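BH1408 protein (Bacillus halodurans, PDB 4E0A) probably acts as an N-acetyltransferase of the GNAT family, moving an acetyl group onto an amine of its substrate. Local coordinates at the interface of chains A and B. Coordinates in Å, arbitrary orientation; residue numbers count along the deposited sequence, not the author numbering. Chains: chain A/B, BH1408 protein.

All three contacts belong to one two-fold symmetric interface, built where strand 146-155 of each chain enters the sheet of its partner. The C-alpha centre of contact 1 lies about 6 Å from those of contact 2 and contact 3, and the latter two are about 9 Å apart. B:Cys147 runs through all of them; B:Lys149 joins contacts 1 and 2, B:Arg146 contacts 1 and 3, and B:Val129 contacts 2 and 3. Contacts 1 and 2 bond strands 146-155 to each other and to strands 124-130, while contact 3 packs the side chain of A:Met152 against chain B. This exchange suggests a genuine dimer, though the structure alone does not prove it.

Contact 1: the interface of chains A and B. Residues chain A 130-131, 151, 153; chain B 146-149.
A bulge in the exchanged C-terminal strand of this GNAT fold, B 146-155, sets B:Gln148 and B:Lys149 together opposite A:Thr151, with A:Tyr130 and A:Asp131 on the strand's other edge. B:Gln148 N gives its hydrogen to A:Thr151 O (2.8 Å), and A:Thr151 N bonds B:Lys149 O. The twisted backbone at B:Gln148 turns its carbonyl the other way, where A:Asp131 N bonds B:Gln148 O from above the carbonyl plane (2.9 Å). B:Lys149 runs alongside A:Tyr130, its CB over one ring face, 4.0 Å from the centroid and offset toward the rim. A bend at the last torsion (chi4 55°) brings the terminal nitrogen NZ to the hydroxyl OG1 of A:Thr151 (2.7 Å). Farther along, A:Glu153 crosses B:Gln148 at about a right angle. Amide NE2 of B:Gln148 points a straight N-H, 171° at the hydrogen, at carboxylate oxygen OE1 of A:Glu153 (3.0 Å), striking it from above the carboxylate plane, 57° out. The other oxygen, OE2, meets water 1 at 2.5 Å, and that water reaches B:Cys147 O (3.2 Å). Backbone bonds in both directions between A:Glu153 and B:Arg146 close the ladder. The patch thus stitches one chain's last strand into its partner's sheet on two edges.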
ATOM      1  N   TYR A 130       3.031   3.294  -8.741  1.00  9.91           N
ATOM      2  CA  TYR A 130       3.668   4.520  -8.258  1.00 10.14           C
ATOM      3  C   TYR A 130       3.096   5.776  -8.896  1.00 13.97           C
ATOM      4  O   TYR A 130       2.732   5.775 -10.073  1.00 13.74           O
ATOM      5  CB  TYR A 130       5.193   4.441  -8.395  1.00  8.84           C
ATOM      6  CG  TYR A 130       5.771   3.653  -7.256  1.00  9.98           C
ATOM      7  CD1 TYR A 130       5.747   2.269  -7.272  1.00 12.27           C
ATOM      8  CD2 TYR A 130       6.258   4.296  -6.119  1.00 10.99           C
ATOM      9  CE1 TYR A 130       6.229   1.540  -6.221  1.00 16.52           C
ATOM     10  CE2 TYR A 130       6.752   3.573  -5.057  1.00  9.04           C
ATOM     11  CZ  TYR A 130       6.731   2.188  -5.114  1.00 14.52           C
ATOM     12  OH  TYR A 130       7.217   1.434  -4.067  1.00 17.95           O
ATOM     13  N   ASP A 131       3.021   6.843  -8.099  1.00  9.84           N
ATOM     14  CA  ASP A 131       2.320   8.074  -8.477  1.00 13.77           C
ATOM     15  C   ASP A 131       2.855   8.704  -9.766  1.00 14.45           C
ATOM     16  O   ASP A 131       2.096   9.278 -10.541  1.00 12.47           O
ATOM     17  CB  ASP A 131       2.382   9.079  -7.307  1.00 17.76           C
ATOM     18  CG  ASP A 131       1.767  10.435  -7.639  1.00 24.82           C
ATOM     19  OD1 ASP A 131       0.541  10.501  -7.865  1.00 24.96           O
ATOM     20  OD2 ASP A 131       2.509  11.451  -7.644  1.00 23.69           O
ATOM     21  N   THR A 151      -0.654   5.530  -0.553  1.00  8.63           N
ATOM     22  CA  THR A 151       0.417   5.772   0.394  1.00  7.91           C
ATOM     23  C   THR A 151       0.873   7.197   0.218  1.00 10.60           C
ATOM     24  O   THR A 151       1.218   7.631  -0.887  1.00 13.67           O
ATOM     25  CB  THR A 151       1.613   4.860   0.123  1.00 12.21           C
ATOM     26  OG1 THR A 151       1.194   3.494   0.199  1.00 12.65           O
ATOM     27  CG2 THR A 151       2.730   5.128   1.140  1.00 14.14           C
ATOM     28  N   GLU A 153       3.474  10.390   1.530  1.00 12.81           N
ATOM     29  CA  GLU A 153       4.846  10.554   2.013  1.00  7.31           C
ATOM     30  C   GLU A 153       5.221  12.009   2.271  1.00 11.80           C
ATOM     31  O   GLU A 153       4.766  12.937   1.588  1.00 14.49           O
ATOM     32  CB  GLU A 153       5.843   9.959   1.011  1.00  8.04           C
ATOM     33  CG  GLU A 153       5.801  10.624  -0.345  1.00 14.33           C
ATOM     34  CD  GLU A 153       6.719   9.961  -1.366  1.00 22.36           C
ATOM     35  OE1 GLU A 153       7.593   9.163  -0.964  1.00 22.40           O
ATOM     36  OE2 GLU A 153       6.559  10.241  -2.575  1.00 24.92           O
TER
ATOM     37  N   ARG B 146       2.407  14.086  -0.073  1.00 19.96           N
ATOM     38  CA  ARG B 146       1.986  13.829  -1.435  1.00 22.43           C
ATOM     39  C   ARG B 146       1.908  12.338  -1.670  1.00 17.13           C
ATOM     40  O   ARG B 146       2.457  11.546  -0.894  1.00 12.94           O
ATOM     41  CB  ARG B 146       2.915  14.525  -2.444  1.00 29.84           C
ATOM     42  CG  ARG B 146       4.281  13.880  -2.672  1.00 36.95           C
ATOM     43  CD  ARG B 146       5.207  13.980  -1.464  1.00 45.92           C
ATOM     44  NE  ARG B 146       5.346  15.339  -0.948  1.00 51.56           N
ATOM     45  CZ  ARG B 146       6.462  16.061  -1.024  1.00 57.31           C
ATOM     46  NH1 ARG B 146       7.548  15.558  -1.602  1.00 55.38           N
ATOM     47  NH2 ARG B 146       6.492  17.289  -0.520  1.00 60.65           N
ATOM     48  N   CYS B 147       1.204  11.954  -2.726  1.00 13.37           N
ATOM     49  CA  CYS B 147       1.033  10.542  -3.032  1.00 13.12           C
ATOM     50  C   CYS B 147       2.343   9.941  -3.495  1.00 15.73           C
ATOM     51  O   CYS B 147       2.999  10.470  -4.395  1.00 18.71           O
ATOM     52  CB  CYS B 147      -0.035  10.333  -4.105  1.00 12.45           C
ATOM     53  SG  CYS B 147      -0.370   8.583  -4.396  1.00 21.83           S
ATOM     54  N   GLN B 148       2.724   8.837  -2.868  1.00 13.10           N
ATOM     55  CA  GLN B 148       3.874   8.060  -3.293  1.00 13.99           C
ATOM     56  C   GLN B 148       3.427   6.997  -4.279  1.00 13.31           C
ATOM     57  O   GLN B 148       3.991   6.842  -5.364  1.00 12.29           O
ATOM     58  CB  GLN B 148       4.488   7.356  -2.090  1.00 10.42           C
ATOM     59  CG  GLN B 148       5.720   6.526  -2.441  1.00 12.98           C
ATOM     60  CD  GLN B 148       6.173   5.701  -1.268  1.00 18.59           C
ATOM     61  OE1 GLN B 148       5.773   4.548  -1.118  1.00 19.19           O
ATOM     62  NE2 GLN B 148       6.986   6.297  -0.408  1.00 17.76           N
ATOM     63  N   LYS B 149       2.424   6.231  -3.865  1.00 13.24           N
ATOM     64  CA  LYS B 149       1.892   5.151  -4.697  1.00 12.15           C
ATOM     65  C   LYS B 149       0.449   4.880  -4.314  1.00 14.84           C
ATOM     66  O   LYS B 149      -0.028   5.363  -3.295  1.00 11.97           O
ATOM     67  CB  LYS B 149       2.737   3.878  -4.555  1.00 11.33           C
ATOM     68  CG  LYS B 149       2.677   3.211  -3.175  1.00 12.32           C
ATOM     69  CD  LYS B 149       3.594   1.991  -3.104  1.00 12.97           C
ATOM     70  CE  LYS B 149       3.937   1.656  -1.653  1.00 18.83           C
ATOM     71  NZ  LYS B 149       2.690   1.480  -0.842  1.00 22.35           N
TER
HETATM   72  O   HOH W   1       5.898  11.709  -4.492  1.00 41.51           O

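Contact 2: the interface of chains A and B. Residues chain A 129, 147, 149-150; chain B 129, 147, 149-151.
A:Gln150 and B:Gln150 each hold CG between backbone N and carbonyl carbon (chi1 63° and 57°), which lays each side chain beside a valine of the other subunit: A:Gln150 CG reaches B:Val129 CG1 at 3.8 Å, and B:Gln150 with A:Val129 repeats this. Both stand on the exchanged C-terminal strands of the GNAT fold, paired antiparallel about the two-fold axis. There the glutamines cross aslant, CB of A:Gln150 to CB of B:Gln150 3.8 Å, their amide planes turned 38° apart; the A copy is poorly ordered. B:Gln150 OE1 lies 3.6 Å from A:Cys147 CB, and A:Gln150 CB packs on the thiol sulfur SG of B:Cys147. Backbone bonds run both ways between each glutamine and the valine across from it, including B:Gln150 N to A:Val129 O (2.8 Å). Between the two central strands, B:Thr151 N bonds A:Lys149 O (2.8 Å). A:Lys149 passes obliquely over the threonine, CG 3.9 Å from B:Thr151 CB, then bends at its last torsion to bond through NZ to the hydroxyl OG1 of B:Thr151 (3.0 Å). With an alanine at A:Lys149, that hydroxyl would probably be left without its lysine donor and the threonine's CB would lose its aliphatic cover.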
ATOM      1  N   VAL A 129       0.544   0.887  -7.891  1.00 10.23           N
ATOM      2  CA  VAL A 129       1.256   1.640  -8.909  1.00 13.19           C
ATOM      3  C   VAL A 129       1.827   2.936  -8.315  1.00 13.01           C
ATOM      4  O   VAL A 129       1.191   3.595  -7.481  1.00 10.88           O
ATOM      5  CB  VAL A 129       0.338   1.918 -10.124  1.00 12.42           C
ATOM      6  CG1 VAL A 129      -0.852   2.783  -9.705  1.00 12.67           C
ATOM      7  CG2 VAL A 129       1.134   2.562 -11.253  1.00 15.02           C
ATOM      8  N   CYS A 147      -8.941   3.783  -7.720  1.00 16.09           N
ATOM      9  CA  CYS A 147      -8.062   3.891  -6.559  1.00 15.81           C
ATOM     10  C   CYS A 147      -8.788   3.467  -5.300  1.00 13.90           C
ATOM     11  O   CYS A 147      -9.881   3.968  -4.992  1.00 15.62           O
ATOM     12  CB  CYS A 147      -7.507   5.316  -6.396  1.00 17.18           C
ATOM     13  SG  CYS A 147      -6.414   5.519  -4.950  1.00 25.12           S
ATOM     14  N   LYS A 149      -6.877   3.042  -2.138  1.00 11.67           N
ATOM     15  CA  LYS A 149      -6.197   3.813  -1.102  1.00  9.70           C
ATOM     16  C   LYS A 149      -4.841   4.227  -1.640  1.00 11.94           C
ATOM     17  O   LYS A 149      -4.361   3.694  -2.648  1.00 14.64           O
ATOM     18  CB  LYS A 149      -6.030   2.981   0.181  1.00  4.07           C
ATOM     19  CG  LYS A 149      -5.297   1.650  -0.024  1.00 14.66           C
ATOM     20  CD  LYS A 149      -5.092   0.924   1.308  1.00 19.22           C
ATOM     21  CE  LYS A 149      -4.676  -0.526   1.107  1.00 20.95           C
ATOM     22  NZ  LYS A 149      -3.285  -0.635   0.593  1.00 20.04           N
ATOM     23  N   GLN A 150      -4.206   5.174  -0.969  1.00 14.13           N
ATOM     24  CA  GLN A 150      -2.899   5.594  -1.416  1.00 15.15           C
ATOM     25  C   GLN A 150      -1.922   5.783  -0.265  1.00 16.65           C
ATOM     26  O   GLN A 150      -2.312   6.127   0.853  1.00 11.67           O
ATOM     27  CB  GLN A 150      -3.012   6.858  -2.260  1.00 21.87           C
ATOM     28  CG  GLN A 150      -3.543   8.048  -1.523  1.00 27.56           C
ATOM     29  CD  GLN A 150      -3.814   9.197  -2.467  1.00 36.88           C
ATOM     30  OE1 GLN A 150      -3.637  10.360  -2.116  1.00 40.84           O
ATOM     31  NE2 GLN A 150      -4.240   8.871  -3.681  1.00 38.34           N
TER
ATOM     32  N   VAL B 129      -4.020   6.206   3.238  1.00  4.25           N
ATOM     33  CA  VAL B 129      -5.342   6.800   3.403  1.00  9.55           C
ATOM     34  C   VAL B 129      -6.299   6.251   2.347  1.00 11.88           C
ATOM     35  O   VAL B 129      -5.921   6.106   1.184  1.00 10.20           O
ATOM     36  CB  VAL B 129      -5.277   8.342   3.356  1.00 15.68           C
ATOM     37  CG1 VAL B 129      -4.541   8.791   2.117  1.00 14.38           C
ATOM     38  CG2 VAL B 129      -6.679   8.948   3.395  1.00 16.53           C
ATOM     39  N   CYS B 147       1.204  11.954  -2.726  1.00 13.37           N
ATOM     40  CA  CYS B 147       1.033  10.542  -3.032  1.00 13.12           C
ATOM     41  C   CYS B 147       2.343   9.941  -3.495  1.00 15.73           C
ATOM     42  O   CYS B 147       2.999  10.470  -4.395  1.00 18.71           O
ATOM     43  CB  CYS B 147      -0.035  10.333  -4.105  1.00 12.45           C
ATOM     44  SG  CYS B 147      -0.370   8.583  -4.396  1.00 21.83           S
ATOM     45  N   LYS B 149       2.424   6.231  -3.865  1.00 13.24           N
ATOM     46  CA  LYS B 149       1.892   5.151  -4.697  1.00 12.15           C
ATOM     47  C   LYS B 149       0.449   4.880  -4.314  1.00 14.84           C
ATOM     48  O   LYS B 149      -0.028   5.363  -3.295  1.00 11.97           O
ATOM     49  CB  LYS B 149       2.737   3.878  -4.555  1.00 11.33           C
ATOM     50  CG  LYS B 149       2.677   3.211  -3.175  1.00 12.32           C
ATOM     51  CD  LYS B 149       3.594   1.991  -3.104  1.00 12.97           C
ATOM     52  CE  LYS B 149       3.937   1.656  -1.653  1.00 18.83           C
ATOM     53  NZ  LYS B 149       2.690   1.480  -0.842  1.00 22.35           N
ATOM     54  N   GLN B 150      -0.264   4.118  -5.131  1.00 13.42           N
ATOM     55  CA  GLN B 150      -1.650   3.827  -4.784  1.00 12.94           C
ATOM     56  C   GLN B 150      -2.053   2.399  -5.118  1.00 12.56           C
ATOM     57  O   GLN B 150      -1.540   1.786  -6.068  1.00 10.83           O
ATOM     58  CB  GLN B 150      -2.591   4.827  -5.445  1.00 15.44           C
ATOM     59  CG  GLN B 150      -2.481   4.886  -6.943  1.00 20.74           C
ATOM     60  CD  GLN B 150      -3.445   5.898  -7.542  1.00 27.07           C
ATOM     61  OE1 GLN B 150      -4.410   5.529  -8.203  1.00 29.22           O
ATOM     62  NE2 GLN B 150      -3.193   7.177  -7.302  1.00 27.46           N
ATOM     63  N   THR B 151      -2.955   1.872  -4.304  1.00  6.81           N
ATOM     64  CA  THR B 151      -3.522   0.557  -4.537  1.00  5.82           C
ATOM     65  C   THR B 151      -4.727   0.751  -5.417  1.00 10.48           C
ATOM     66  O   THR B 151      -5.620   1.547  -5.103  1.00 12.31           O
ATOM     67  CB  THR B 151      -3.985  -0.091  -3.227  1.00  8.37           C
ATOM     68  OG1 THR B 151      -2.892  -0.170  -2.306  1.00 13.63           O
ATOM     69  CG2 THR B 151      -4.543  -1.500  -3.490  1.00 10.88           C
TER

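Contact 3: the interface of chains A and B. Residues chain A 152; chain B 129, 140, 145-147.
A:Met152, a selenomethionine on the exchanged strand, pushes its end between B:Val129 and B:Tyr140 of the partner, and this is where its side chain packs tightly. Its terminal methyl CE sits 3.7 Å from B:Val129 CG1 and equally 3.7 Å from B:Tyr140 CB. The same valine methyl, CG1, also meets A:Met152 CG at 3.7 Å, so that one branch fills the bend of the chain. Kinks at the second and third torsions (chi2 -109°, chi3 -89°) make the bend, folding the methyl back toward helix 134-142 of chain B. The tyrosine side chain comes in at about a right angle and offers its CB to the methyl. Other side-chain contacts are looser: A:Met152 CB is 4.1 Å from the methyl CE of B:Met145, another selenomethionine, and selenium SE lies between B:Val129 CG1 (4.1 Å) and B:Cys147 N (4.2 Å), far from both. The strand backbone itself stays close there, because A:Met152 pairs antiparallel with B:Cys147: B:Arg146 O is 3.3 Å from A:Met152 CA, while the poorly ordered arginine side chain turns away. Small areas of several chain B residues thus cover one large side chain, an apolar plug that is likely to help hold the strand against the partner's helix 134-142 and sheet.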
HETATM    1  N   MSE A 152       0.865   7.949   1.307  1.00  6.44           N
HETATM    2  CA  MSE A 152       1.334   9.309   1.246  1.00 11.27           C
HETATM    3  C   MSE A 152       2.678   9.404   1.940  1.00 12.27           C
HETATM    4  O   MSE A 152       2.986   8.580   2.800  1.00 12.06           O
HETATM    5  CB  MSE A 152       0.290  10.169   1.903  1.00  9.12           C
HETATM    6  CG  MSE A 152      -1.004   9.672   1.414  1.00 18.86           C
HETATM    7 SE   MSE A 152      -1.584  11.046   0.276  1.00 54.44          SE
HETATM    8  CE  MSE A 152      -2.406  11.809   1.843  1.00  4.90           C
TER
ATOM      9  N   VAL B 129      -4.020   6.206   3.238  1.00  4.25           N
ATOM     10  CA  VAL B 129      -5.342   6.800   3.403  1.00  9.55           C
ATOM     11  C   VAL B 129      -6.299   6.251   2.347  1.00 11.88           C
ATOM     12  O   VAL B 129      -5.921   6.106   1.184  1.00 10.20           O
ATOM     13  CB  VAL B 129      -5.277   8.342   3.356  1.00 15.68           C
ATOM     14  CG1 VAL B 129      -4.541   8.791   2.117  1.00 14.38           C
ATOM     15  CG2 VAL B 129      -6.679   8.948   3.395  1.00 16.53           C
ATOM     16  N   TYR B 140      -3.692  16.072   5.189  1.00  9.67           N
ATOM     17  CA  TYR B 140      -2.307  15.687   4.918  1.00 10.33           C
ATOM     18  C   TYR B 140      -1.669  16.480   3.774  1.00 13.21           C
ATOM     19  O   TYR B 140      -0.486  16.801   3.822  1.00 13.84           O
ATOM     20  CB  TYR B 140      -2.171  14.186   4.707  1.00  7.61           C
ATOM     21  CG  TYR B 140      -2.441  13.440   5.980  1.00 13.15           C
ATOM     22  CD1 TYR B 140      -1.659  13.664   7.114  1.00 14.03           C
ATOM     23  CD2 TYR B 140      -3.489  12.533   6.067  1.00 15.67           C
ATOM     24  CE1 TYR B 140      -1.917  12.998   8.292  1.00 13.99           C
ATOM     25  CE2 TYR B 140      -3.751  11.859   7.243  1.00 15.52           C
ATOM     26  CZ  TYR B 140      -2.964  12.101   8.351  1.00 15.88           C
ATOM     27  OH  TYR B 140      -3.215  11.428   9.523  1.00 20.10           O
HETATM   28  N   MSE B 145       2.267  16.628   2.516  1.00 17.47           N
HETATM   29  CA  MSE B 145       2.361  15.235   2.057  1.00 12.83           C
HETATM   30  C   MSE B 145       1.880  15.087   0.615  1.00 17.18           C
HETATM   31  O   MSE B 145       1.055  15.861   0.129  1.00 17.97           O
HETATM   32  CB  MSE B 145       1.588  14.258   2.955  1.00 11.15           C
HETATM   33  CG  MSE B 145       1.902  14.366   4.450  1.00  8.27           C
HETATM   34 SE   MSE B 145       1.342  12.803   5.414  0.59  5.01          SE
HETATM   35  CE  MSE B 145       2.744  11.557   4.870  1.00 14.39           C
ATOM     36  N   ARG B 146       2.407  14.086  -0.073  1.00 19.96           N
ATOM     37  CA  ARG B 146       1.986  13.829  -1.435  1.00 22.43           C
ATOM     38  C   ARG B 146       1.908  12.338  -1.670  1.00 17.13           C
ATOM     39  O   ARG B 146       2.457  11.546  -0.894  1.00 12.94           O
ATOM     40  CB  ARG B 146       2.915  14.525  -2.444  1.00 29.84           C
ATOM     41  CG  ARG B 146       4.281  13.880  -2.672  1.00 36.95           C
ATOM     42  CD  ARG B 146       5.207  13.980  -1.464  1.00 45.92           C
ATOM     43  NE  ARG B 146       5.346  15.339  -0.948  1.00 51.56           N
ATOM     44  CZ  ARG B 146       6.462  16.061  -1.024  1.00 57.31           C
ATOM     45  NH1 ARG B 146       7.548  15.558  -1.602  1.00 55.38           N
ATOM     46  NH2 ARG B 146       6.492  17.289  -0.520  1.00 60.65           N
ATOM     47  N   CYS B 147       1.204  11.954  -2.726  1.00 13.37           N
ATOM     48  CA  CYS B 147       1.033  10.542  -3.032  1.00 13.12           C
ATOM     49  C   CYS B 147       2.343   9.941  -3.495  1.00 15.73           C
ATOM     50  O   CYS B 147       2.999  10.470  -4.395  1.00 18.71           O
ATOM     51  CB  CYS B 147      -0.035  10.333  -4.105  1.00 12.45           C
ATOM     52  SG  CYS B 147      -0.370   8.583  -4.396  1.00 21.83           S
TER